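Local structure of Glyoxalase/bleomycin resistance protein/dioxygenase (Alicyclobacillus acidocaldarius subsp. acidocaldarius, 3RRI) at residues A14-D19 / S119-E124; R18-A23 / C54-R59; I93-D98 / F113-P118; F48-V53 / F71-R76. The protein belongs to the vicinal oxygen chelate superfamily and may act as a metal-dependent dioxygenase. All blocks are in the same frame, centred on the assembly; numbering follows the deposited sequence.

Contact 1 of 4, residues A14-D19 / S119-E124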
# COMPACT_ATOMS: atom_id res chain seq x y z
N ALA A 14 -18.82 10.32 18.45
CA ALA A 14 -19.30 11.52 19.08
C ALA A 14 -19.31 11.32 20.61
O ALA A 14 -19.75 10.30 21.11
CB ALA A 14 -20.76 11.82 18.54
N ILE A 15 -18.85 12.35 21.32
CA ILE A 15 -18.81 12.35 22.76
C ILE A 15 -19.25 13.74 23.23
O ILE A 15 -19.10 14.74 22.49
CB ILE A 15 -17.38 12.07 23.30
CG1 ILE A 15 -16.36 13.08 22.74
CG2 ILE A 15 -16.99 10.60 23.07
CD1 ILE A 15 -14.95 12.93 23.44
N PRO A 16 -19.72 13.83 24.49
CA PRO A 16 -20.04 15.13 25.03
C PRO A 16 -18.81 15.95 25.49
O PRO A 16 -17.83 15.38 25.99
CB PRO A 16 -20.91 14.78 26.24
CG PRO A 16 -20.49 13.47 26.64
CD PRO A 16 -19.99 12.74 25.42
N ALA A 17 -18.89 17.26 25.31
CA ALA A 17 -17.93 18.22 25.84
C ALA A 17 -18.72 19.28 26.57
O ALA A 17 -19.59 19.90 25.98
CB ALA A 17 -17.12 18.86 24.74
N ARG A 18 -18.41 19.53 27.82
CA ARG A 18 -19.10 20.59 28.58
C ARG A 18 -18.73 22.00 28.10
O ARG A 18 -19.48 22.96 28.33
CB ARG A 18 -18.81 20.42 30.06
CG ARG A 18 -17.40 20.72 30.44
CD ARG A 18 -17.14 20.22 31.84
NE ARG A 18 -15.82 20.67 32.27
CZ ARG A 18 -15.30 20.41 33.46
NH1 ARG A 18 -15.99 19.69 34.34
NH2 ARG A 18 -14.09 20.88 33.77
N ASP A 19 -17.59 22.13 27.43
CA ASP A 19 -17.08 23.41 26.98
C ASP A 19 -16.15 23.17 25.81
O ASP A 19 -15.17 22.42 25.93
CB ASP A 19 -16.32 24.10 28.14
CG ASP A 19 -15.73 25.45 27.74
OD1 ASP A 19 -14.76 25.50 26.95
OD2 ASP A 19 -16.25 26.49 28.22
N SER A 119 -14.51 16.44 30.47
CA SER A 119 -15.87 16.07 30.68
C SER A 119 -16.01 14.60 31.07
O SER A 119 -17.06 13.99 30.93
CB SER A 119 -16.68 16.39 29.42
OG SER A 119 -16.51 17.72 29.04
N ASN A 120 -14.91 14.03 31.60
CA ASN A 120 -14.86 12.67 32.14
C ASN A 120 -15.07 11.54 31.14
O ASN A 120 -15.36 10.43 31.51
CB ASN A 120 -15.83 12.49 33.33
CG ASN A 120 -15.44 13.33 34.53
OD1 ASN A 120 -14.26 13.66 34.74
ND2 ASN A 120 -16.44 13.67 35.35
N ASN A 121 -14.86 11.84 29.85
CA ASN A 121 -14.70 10.78 28.87
C ASN A 121 -13.38 10.05 29.05
O ASN A 121 -12.34 10.71 29.26
CB ASN A 121 -14.75 11.34 27.45
CG ASN A 121 -16.12 11.90 27.12
OD1 ASN A 121 -17.08 11.16 27.03
ND2 ASN A 121 -16.19 13.20 26.99
N LEU A 122 -13.43 8.73 28.98
CA LEU A 122 -12.24 7.90 29.20
C LEU A 122 -11.63 7.46 27.85
O LEU A 122 -12.33 6.85 27.02
CB LEU A 122 -12.57 6.68 30.04
CG LEU A 122 -12.97 6.92 31.51
CD1 LEU A 122 -13.29 5.59 32.16
CD2 LEU A 122 -11.90 7.70 32.33
N LEU A 123 -10.35 7.77 27.67
CA LEU A 123 -9.56 7.39 26.51
C LEU A 123 -8.67 6.25 26.93
O LEU A 123 -7.88 6.41 27.87
CB LEU A 123 -8.68 8.53 26.05
CG LEU A 123 -9.37 9.74 25.39
CD1 LEU A 123 -10.17 10.50 26.41
CD2 LEU A 123 -8.35 10.61 24.69
N GLU A 124 -8.77 5.12 26.25
CA GLU A 124 -7.87 4.00 26.51
C GLU A 124 -6.98 3.74 25.31
O GLU A 124 -7.46 3.67 24.17
CB GLU A 124 -8.61 2.72 26.86
CG GLU A 124 -7.65 1.59 27.21
CD GLU A 124 -8.28 0.21 27.35
OE1 GLU A 124 -9.38 -0.03 26.78
OE2 GLU A 124 -7.65 -0.66 28.03

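Contact 2 of 4, residues R18-A23 / C54-R59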
# COMPACT_ATOMS: atom_id res chain seq x y z
N ARG A 18 -18.41 19.53 27.82
CA ARG A 18 -19.10 20.59 28.58
C ARG A 18 -18.73 22.00 28.10
O ARG A 18 -19.48 22.96 28.33
CB ARG A 18 -18.81 20.42 30.06
CG ARG A 18 -17.40 20.72 30.44
CD ARG A 18 -17.14 20.22 31.84
NE ARG A 18 -15.82 20.67 32.27
CZ ARG A 18 -15.30 20.41 33.46
NH1 ARG A 18 -15.99 19.69 34.34
NH2 ARG A 18 -14.09 20.88 33.77
N ASP A 19 -17.59 22.13 27.43
CA ASP A 19 -17.08 23.41 26.98
C ASP A 19 -16.15 23.17 25.81
O ASP A 19 -15.17 22.42 25.93
CB ASP A 19 -16.32 24.10 28.14
CG ASP A 19 -15.73 25.45 27.74
OD1 ASP A 19 -14.76 25.50 26.95
OD2 ASP A 19 -16.25 26.49 28.22
N LEU A 20 -16.43 23.79 24.67
CA LEU A 20 -15.68 23.46 23.46
C LEU A 20 -14.23 23.96 23.47
O LEU A 20 -13.35 23.29 22.95
CB LEU A 20 -16.39 23.98 22.22
CG LEU A 20 -17.77 23.37 21.91
CD1 LEU A 20 -18.35 24.03 20.63
CD2 LEU A 20 -17.73 21.86 21.76
N ASP A 21 -13.98 25.15 24.02
CA ASP A 21 -12.62 25.65 24.14
C ASP A 21 -11.77 24.76 25.03
O ASP A 21 -10.59 24.51 24.72
CB ASP A 21 -12.57 27.10 24.66
CG ASP A 21 -12.94 28.12 23.59
OD1 ASP A 21 -12.89 27.79 22.39
OD2 ASP A 21 -13.25 29.27 23.97
N GLU A 22 -12.37 24.27 26.10
CA GLU A 22 -11.68 23.38 27.03
C GLU A 22 -11.36 22.04 26.35
O GLU A 22 -10.31 21.44 26.58
CB GLU A 22 -12.58 23.16 28.25
CG GLU A 22 -12.02 22.29 29.35
CD GLU A 22 -13.03 22.05 30.44
OE1 GLU A 22 -14.21 21.75 30.11
OE2 GLU A 22 -12.66 22.13 31.64
N ALA A 23 -12.27 21.57 25.50
CA ALA A 23 -12.06 20.35 24.74
C ALA A 23 -10.93 20.51 23.70
O ALA A 23 -10.11 19.58 23.50
CB ALA A 23 -13.35 19.98 24.02
N CYS A 54 -16.58 16.38 19.38
CA CYS A 54 -16.96 16.79 20.71
C CYS A 54 -18.17 17.70 20.58
O CYS A 54 -18.10 18.81 19.99
CB CYS A 54 -15.83 17.56 21.35
SG CYS A 54 -14.32 16.61 21.71
N HIS A 55 -19.28 17.20 21.10
CA HIS A 55 -20.56 17.92 21.06
C HIS A 55 -20.82 18.70 22.36
O HIS A 55 -20.79 18.11 23.46
CB HIS A 55 -21.69 16.92 20.86
CG HIS A 55 -21.71 16.31 19.51
ND1 HIS A 55 -22.30 16.93 18.42
CD2 HIS A 55 -21.18 15.15 19.06
CE1 HIS A 55 -22.13 16.16 17.36
NE2 HIS A 55 -21.47 15.07 17.73
N LEU A 56 -21.11 20.00 22.23
CA LEU A 56 -21.41 20.84 23.38
C LEU A 56 -22.65 20.29 24.07
O LEU A 56 -23.75 20.23 23.47
CB LEU A 56 -21.60 22.29 22.97
CG LEU A 56 -21.97 23.27 24.10
CD1 LEU A 56 -20.77 23.40 25.09
CD2 LEU A 56 -22.38 24.61 23.51
N SER A 57 -22.50 19.87 25.32
CA SER A 57 -23.54 19.09 25.99
C SER A 57 -23.39 19.09 27.51
O SER A 57 -22.26 19.12 28.05
CB SER A 57 -23.53 17.64 25.49
OG SER A 57 -24.49 16.84 26.15
N ASP A 58 -24.54 19.05 28.19
CA ASP A 58 -24.58 18.90 29.63
C ASP A 58 -24.72 17.44 30.06
O ASP A 58 -24.73 17.14 31.26
CB ASP A 58 -25.73 19.74 30.19
CG ASP A 58 -25.75 19.78 31.71
OD1 ASP A 58 -24.69 20.02 32.34
OD2 ASP A 58 -26.86 19.59 32.25
N ARG A 59 -24.79 16.52 29.10
CA ARG A 59 -24.98 15.11 29.39
C ARG A 59 -23.66 14.33 29.42
O ARG A 59 -23.55 13.26 28.81
CB ARG A 59 -25.91 14.49 28.36
CG ARG A 59 -27.33 15.06 28.37
CD ARG A 59 -28.09 14.39 27.23
NE ARG A 59 -29.42 14.96 26.99
CZ ARG A 59 -29.92 15.24 25.78
NH1 ARG A 59 -29.19 15.06 24.66
NH2 ARG A 59 -31.15 15.73 25.68

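Contact 3 of 4, residues I93-D98 / F113-P118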
# COMPACT_ATOMS: atom_id res chain seq x y z
N ILE A 93 -1.07 15.45 31.04
CA ILE A 93 -2.45 15.08 30.72
C ILE A 93 -2.97 14.15 31.79
O ILE A 93 -2.27 13.22 32.17
CB ILE A 93 -2.60 14.39 29.34
CG1 ILE A 93 -1.96 15.25 28.26
CG2 ILE A 93 -4.11 14.12 29.06
CD1 ILE A 93 -2.17 14.72 26.80
N PRO A 94 -4.18 14.40 32.32
CA PRO A 94 -4.56 13.56 33.44
C PRO A 94 -4.76 12.12 33.05
O PRO A 94 -5.42 11.85 32.05
CB PRO A 94 -5.91 14.16 33.92
CG PRO A 94 -5.95 15.49 33.36
CD PRO A 94 -5.06 15.57 32.16
N PHE A 95 -4.21 11.21 33.84
CA PHE A 95 -4.50 9.78 33.75
C PHE A 95 -5.65 9.38 34.68
O PHE A 95 -5.72 9.82 35.84
CB PHE A 95 -3.27 8.96 34.12
CG PHE A 95 -2.21 8.94 33.07
CD1 PHE A 95 -1.45 10.07 32.80
CD2 PHE A 95 -1.95 7.80 32.32
CE1 PHE A 95 -0.45 10.05 31.81
CE2 PHE A 95 -0.97 7.79 31.34
CZ PHE A 95 -0.24 8.93 31.07
N TYR A 96 -6.57 8.57 34.16
CA TYR A 96 -7.53 7.84 34.96
C TYR A 96 -6.90 6.57 35.52
O TYR A 96 -7.16 6.17 36.66
CB TYR A 96 -8.77 7.50 34.11
CG TYR A 96 -9.81 6.75 34.88
CD1 TYR A 96 -10.61 7.40 35.82
CD2 TYR A 96 -10.00 5.38 34.69
CE1 TYR A 96 -11.56 6.70 36.55
CE2 TYR A 96 -10.95 4.68 35.41
CZ TYR A 96 -11.72 5.34 36.34
OH TYR A 96 -12.66 4.63 37.05
N HIS A 97 -6.10 5.91 34.69
CA HIS A 97 -5.36 4.71 35.08
C HIS A 97 -3.99 4.73 34.43
O HIS A 97 -3.86 4.86 33.22
CB HIS A 97 -6.14 3.44 34.70
CG HIS A 97 -5.78 2.24 35.52
ND1 HIS A 97 -4.54 1.64 35.46
CD2 HIS A 97 -6.50 1.52 36.41
CE1 HIS A 97 -4.50 0.61 36.28
NE2 HIS A 97 -5.68 0.52 36.88
N ASP A 98 -2.92 4.62 35.24
CA ASP A 98 -1.59 4.66 34.69
C ASP A 98 -1.27 3.34 33.98
O ASP A 98 -2.06 2.39 34.01
CB ASP A 98 -0.55 4.95 35.82
CG ASP A 98 0.70 5.71 35.32
OD1 ASP A 98 1.09 5.59 34.13
OD2 ASP A 98 1.31 6.46 36.13
N PHE A 113 -3.12 2.21 29.06
CA PHE A 113 -3.27 3.32 29.99
C PHE A 113 -4.54 4.08 29.62
O PHE A 113 -4.97 4.00 28.46
CB PHE A 113 -2.05 4.25 30.05
CG PHE A 113 -1.68 4.89 28.74
CD1 PHE A 113 -2.13 6.16 28.40
CD2 PHE A 113 -0.83 4.24 27.85
CE1 PHE A 113 -1.72 6.76 27.23
CE2 PHE A 113 -0.47 4.85 26.66
CZ PHE A 113 -0.92 6.10 26.36
N PHE A 114 -5.16 4.72 30.59
CA PHE A 114 -6.37 5.51 30.38
C PHE A 114 -6.10 6.97 30.70
O PHE A 114 -5.61 7.29 31.80
CB PHE A 114 -7.48 5.08 31.30
CG PHE A 114 -8.16 3.79 30.94
CD1 PHE A 114 -9.46 3.80 30.45
CD2 PHE A 114 -7.55 2.58 31.14
CE1 PHE A 114 -10.13 2.62 30.16
CE2 PHE A 114 -8.20 1.38 30.81
CZ PHE A 114 -9.50 1.41 30.33
N LEU A 115 -6.43 7.86 29.78
CA LEU A 115 -6.49 9.30 30.00
C LEU A 115 -7.94 9.69 30.27
O LEU A 115 -8.85 8.89 30.05
CB LEU A 115 -5.96 10.07 28.80
CG LEU A 115 -4.59 9.67 28.27
CD1 LEU A 115 -4.21 10.51 27.13
CD2 LEU A 115 -3.53 9.76 29.42
N ILE A 116 -8.14 10.89 30.80
CA ILE A 116 -9.50 11.38 31.10
C ILE A 116 -9.62 12.80 30.66
O ILE A 116 -8.77 13.65 30.97
CB ILE A 116 -9.88 11.15 32.61
CG1 ILE A 116 -11.33 11.56 32.91
CG2 ILE A 116 -8.85 11.85 33.55
CD1 ILE A 116 -11.83 11.17 34.30
N ASP A 117 -10.62 13.07 29.82
CA ASP A 117 -10.84 14.41 29.30
C ASP A 117 -11.64 15.28 30.32
O ASP A 117 -12.09 14.77 31.35
CB ASP A 117 -11.38 14.39 27.84
CG ASP A 117 -12.88 14.31 27.71
OD1 ASP A 117 -13.59 14.32 28.72
OD2 ASP A 117 -13.36 14.28 26.52
N PRO A 118 -11.77 16.58 30.04
CA PRO A 118 -12.36 17.46 31.07
C PRO A 118 -13.84 17.19 31.36
O PRO A 118 -14.36 17.66 32.36
CB PRO A 118 -12.15 18.87 30.50
CG PRO A 118 -11.01 18.72 29.55
CD PRO A 118 -11.16 17.36 28.96

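Contact 4 of 4, residues F48-V53 / F71-R76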
# COMPACT_ATOMS: atom_id res chain seq x y z
N PHE A 48 -5.87 10.75 15.65
CA PHE A 48 -5.01 9.64 15.21
C PHE A 48 -5.44 9.05 13.87
O PHE A 48 -5.21 7.88 13.57
CB PHE A 48 -4.93 8.53 16.29
CG PHE A 48 -4.40 9.00 17.60
CD1 PHE A 48 -3.06 8.84 17.89
CD2 PHE A 48 -5.21 9.60 18.55
CE1 PHE A 48 -2.55 9.29 19.12
CE2 PHE A 48 -4.69 10.04 19.79
CZ PHE A 48 -3.36 9.85 20.05
N GLY A 49 -6.06 9.90 13.05
CA GLY A 49 -6.47 9.50 11.70
C GLY A 49 -7.93 9.10 11.60
O GLY A 49 -8.43 8.91 10.48
N ASP A 50 -8.60 8.93 12.73
CA ASP A 50 -10.07 8.73 12.78
C ASP A 50 -10.71 10.08 13.14
O ASP A 50 -10.00 11.08 13.34
CB ASP A 50 -10.42 7.60 13.72
CG ASP A 50 -9.99 6.27 13.17
OD1 ASP A 50 -10.45 5.88 12.09
OD2 ASP A 50 -9.17 5.56 13.76
N GLN A 51 -12.05 10.18 13.12
CA GLN A 51 -12.70 11.43 13.45
C GLN A 51 -13.33 11.37 14.85
O GLN A 51 -14.12 10.47 15.14
CB GLN A 51 -13.81 11.76 12.42
CG GLN A 51 -14.42 13.12 12.69
CD GLN A 51 -15.76 13.35 12.00
OE1 GLN A 51 -16.64 12.50 11.98
NE2 GLN A 51 -15.92 14.55 11.48
N LEU A 52 -12.97 12.34 15.70
CA LEU A 52 -13.65 12.51 16.99
C LEU A 52 -14.42 13.83 16.93
O LEU A 52 -13.90 14.83 16.47
CB LEU A 52 -12.62 12.54 18.14
CG LEU A 52 -13.21 12.62 19.53
CD1 LEU A 52 -14.03 11.37 19.94
CD2 LEU A 52 -12.03 12.87 20.54
N VAL A 53 -15.67 13.82 17.38
CA VAL A 53 -16.48 15.02 17.40
C VAL A 53 -16.93 15.21 18.85
O VAL A 53 -17.56 14.32 19.45
CB VAL A 53 -17.73 14.94 16.50
CG1 VAL A 53 -18.52 16.21 16.62
CG2 VAL A 53 -17.39 14.64 14.99
N PHE A 71 -12.93 4.86 24.80
CA PHE A 71 -12.50 4.73 23.41
C PHE A 71 -11.03 5.02 23.30
O PHE A 71 -10.44 5.62 24.22
CB PHE A 71 -13.27 5.72 22.52
CG PHE A 71 -12.98 7.17 22.80
CD1 PHE A 71 -12.04 7.88 22.03
CD2 PHE A 71 -13.66 7.83 23.82
CE1 PHE A 71 -11.78 9.25 22.29
CE2 PHE A 71 -13.41 9.17 24.09
CZ PHE A 71 -12.45 9.89 23.32
N GLY A 72 -10.45 4.69 22.17
CA GLY A 72 -9.10 5.07 21.89
C GLY A 72 -8.54 4.32 20.74
O GLY A 72 -9.29 3.89 19.84
N ILE A 73 -7.23 4.18 20.72
CA ILE A 73 -6.49 3.55 19.64
C ILE A 73 -5.71 2.37 20.17
O ILE A 73 -5.11 2.47 21.25
CB ILE A 73 -5.53 4.53 18.93
CG1 ILE A 73 -6.26 5.82 18.53
CG2 ILE A 73 -4.82 3.83 17.78
CD1 ILE A 73 -7.42 5.64 17.44
N THR A 74 -5.67 1.29 19.41
CA THR A 74 -4.78 0.15 19.66
C THR A 74 -3.69 0.20 18.61
O THR A 74 -3.93 0.22 17.42
CB THR A 74 -5.53 -1.16 19.62
OG1 THR A 74 -6.59 -1.10 20.57
CG2 THR A 74 -4.63 -2.40 19.84
N PHE A 75 -2.45 0.36 19.07
CA PHE A 75 -1.34 0.57 18.18
C PHE A 75 -0.64 -0.73 17.84
O PHE A 75 -0.35 -1.52 18.72
CB PHE A 75 -0.28 1.49 18.84
CG PHE A 75 -0.77 2.87 19.10
CD1 PHE A 75 -0.90 3.78 18.04
CD2 PHE A 75 -1.11 3.27 20.38
CE1 PHE A 75 -1.38 5.05 18.29
CE2 PHE A 75 -1.57 4.54 20.62
CZ PHE A 75 -1.73 5.42 19.58
N ARG A 76 -0.36 -0.96 16.56
CA ARG A 76 0.38 -2.15 16.14
C ARG A 76 1.84 -2.06 16.59
O ARG A 76 2.43 -3.06 17.00
CB ARG A 76 0.34 -2.42 14.63
CG ARG A 76 0.85 -3.84 14.30
CD ARG A 76 0.41 -4.33 12.94
NE ARG A 76 -1.06 -4.28 12.74
CZ ARG A 76 -1.87 -5.32 12.55
NH1 ARG A 76 -1.39 -6.57 12.55
NH2 ARG A 76 -3.18 -5.12 12.35

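Contact 1 of 4, residues A14-D19 / S119-E124
The turn that leads into strand 122-128 is tied to the end of strand 10-17 by two of its polar side chains, those of S119 and N121. N121 lays its amide across I15 and P16. Its ND2 donates to P16 O (2.9 Å), lying in the carbonyl plane, although the N-H is bent at 139°. The amide OD1 rests 3.7 Å from P16 CD, and the ND2 side meets I15 CD1 at 3.8 Å. Here two sheets of the glyoxalase fold come together: strand 10-17 is the parallel neighbour of 50-56 in one, strand 122-128 that of 70-74 in the other. Two residues before N121, S119 OG accepts from R18 N in a nearly straight bond (2.9 Å, 170°). R18 CG comes within 3.4 Å of the same S119 OG, because chi1 of 69° sets CG between the backbone N and the carbonyl carbon. The turn itself is shaped by D117 OD1, which accepts from both S119 N and N121 N. N121 OD1, at the other end of the buried amide, accepts from R69 NH2 of the second subunit.

Contact 2 of 4, residues R18-A23 / C54-R59
L20, on the first turn of helix 20-30, lays its branched end on the backbone of strand 50-56 and on L56. Its CB stands back from the strand; chi1 of -64° swings CG beside the backbone N, where CG lies 4.1 Å from L56 CB. Of the two methyls beyond, CD2 does the touching: it sits 3.5 Å from C54 O, approaches L56 N at 3.9 Å and also packs on L56 CB, the two leucine side chains crossing at about a right angle. L56 returns the contact nearer the start of the helix, with its CD1 3.5 Å from R18 O. One turn further along the helix, A23 CB faces C54 SG at 4.2 Å, a buried apolar touch. At the other end the two segments meet through backbone, R18 CA reaching S57 O in a CH-to-oxygen contact. The helix start is fixed from within. D19 is the N-cap, and its OD1 accepts from E22 N (2.8 Å), on the anti side of the carboxylate. E22 in turn is gripped side-on by R18, one nitrogen to each oxygen, NE to OE1 and NH2 to OE2 at 2.9 Å. This salt bridge lies nearly in the guanidinium plane and holds that group's rotation, while R18 also makes a cation-pi contact with W60. Strand 10-17, helix 20-30 and the three strands up to 50-56 form the beta-alpha-beta-beta-beta module of this superfamily, with the helix packed on the sheet and strand 50-56 returning parallel beside strand 10-17.

Contact 3 of 4, residues I93-D98 / F113-P118
F95 and L115 lie side by side and point the same way, so that L115 CD2 comes to sit over the centre of the F95 ring, 3.6 Å from the centroid and only 5° off the normal, a CH-pi contact. F113 meets the same ring obliquely: its CD1 is 3.6 Å from F95 CE2, with the two planes at 43°. These side chains turn towards helix 78-90, where A88 packs on F95 and L115. Y96 CB touches both F114 CB (3.9 Å) and I116 CB (4.1 Å), and F114 CB lies at the edge of the Y96 ring, near its plane. P94 CB closes on I116 CG2 at 3.8 Å. In the backbone, F114 O takes two donors from the same face of its carbonyl plane, Y96 N at 2.9 Å, well above that plane, and H97 N at 3.2 Å in a straighter bond. F114 N returns a bond to H97 O (2.9 Å). H97 ND1 donates to D98 O, which lies in the plane of the imidazole and fixes its rotation. F95 and L115 form a non-hydrogen-bonded antiparallel pair, H97 and F114 a hydrogen-bonded one, and the extra residue between them makes this a classic beta bulge, Y96 and H97 both facing F114.

Contact 4 of 4, residues F48-V53 / F71-R76
D50 OD1 accepts from F11 N of the same chain and forms a salt bridge with R5 NH1 of the second subunit, while OD2 is paired with R5 NH1 of its own chain. These partners satisfy both oxygens, although OD2 also lies against I73 CD1 across the contact, at 4.1 Å. I73 CG1 packs on F48 CB (3.8 Å) and obliquely on that phenyl ring. F48 and F75 form an offset edge-to-face pair, the edge of F75 directed at the face of F48, with centroids 5.9 Å apart and planes at 66°; the nearest atoms are F48 CE1 and F75 CZ at 4.0 Å. I73 CG2 sits 3.7 Å above one face of F75, offset toward the rim. Further along, both methyls of L52 meet one end of F71: CD1 is 3.9 Å and CD2 4.0 Å from F71 CE1, the two side chains crossing at about a right angle. In this core between two sheets, F71 also packs on L123 of strand 122-128, F75 on F81 and L84 of helix 78-90, and residues F71 to T74 continue as an antiparallel ladder into a strand of the second subunit.

Overall arrangement
Contacts 1 and 4 are buried and join the two sheets of the chain, one through hydrogen bonds from side chains of a turn, the other through apolar and aromatic packing. Contact 2 is only partly buried, sets helix 20-30 against strand 50-56, and shares R18 and D19 with contact 1. Contact 3, also partly buried, is the one made by backbone strand pairing; its strand 110-116 is hydrogen-bonded to strand 122-128 of contact 1, L123 O lying 2.8 Å from L115 N. Contacts 1, 2 and 4 all touch the second subunit; contact 3 touches no other chain. Contacts 2 and 4 both use strand 50-56 but lie about 19 Å apart between centres.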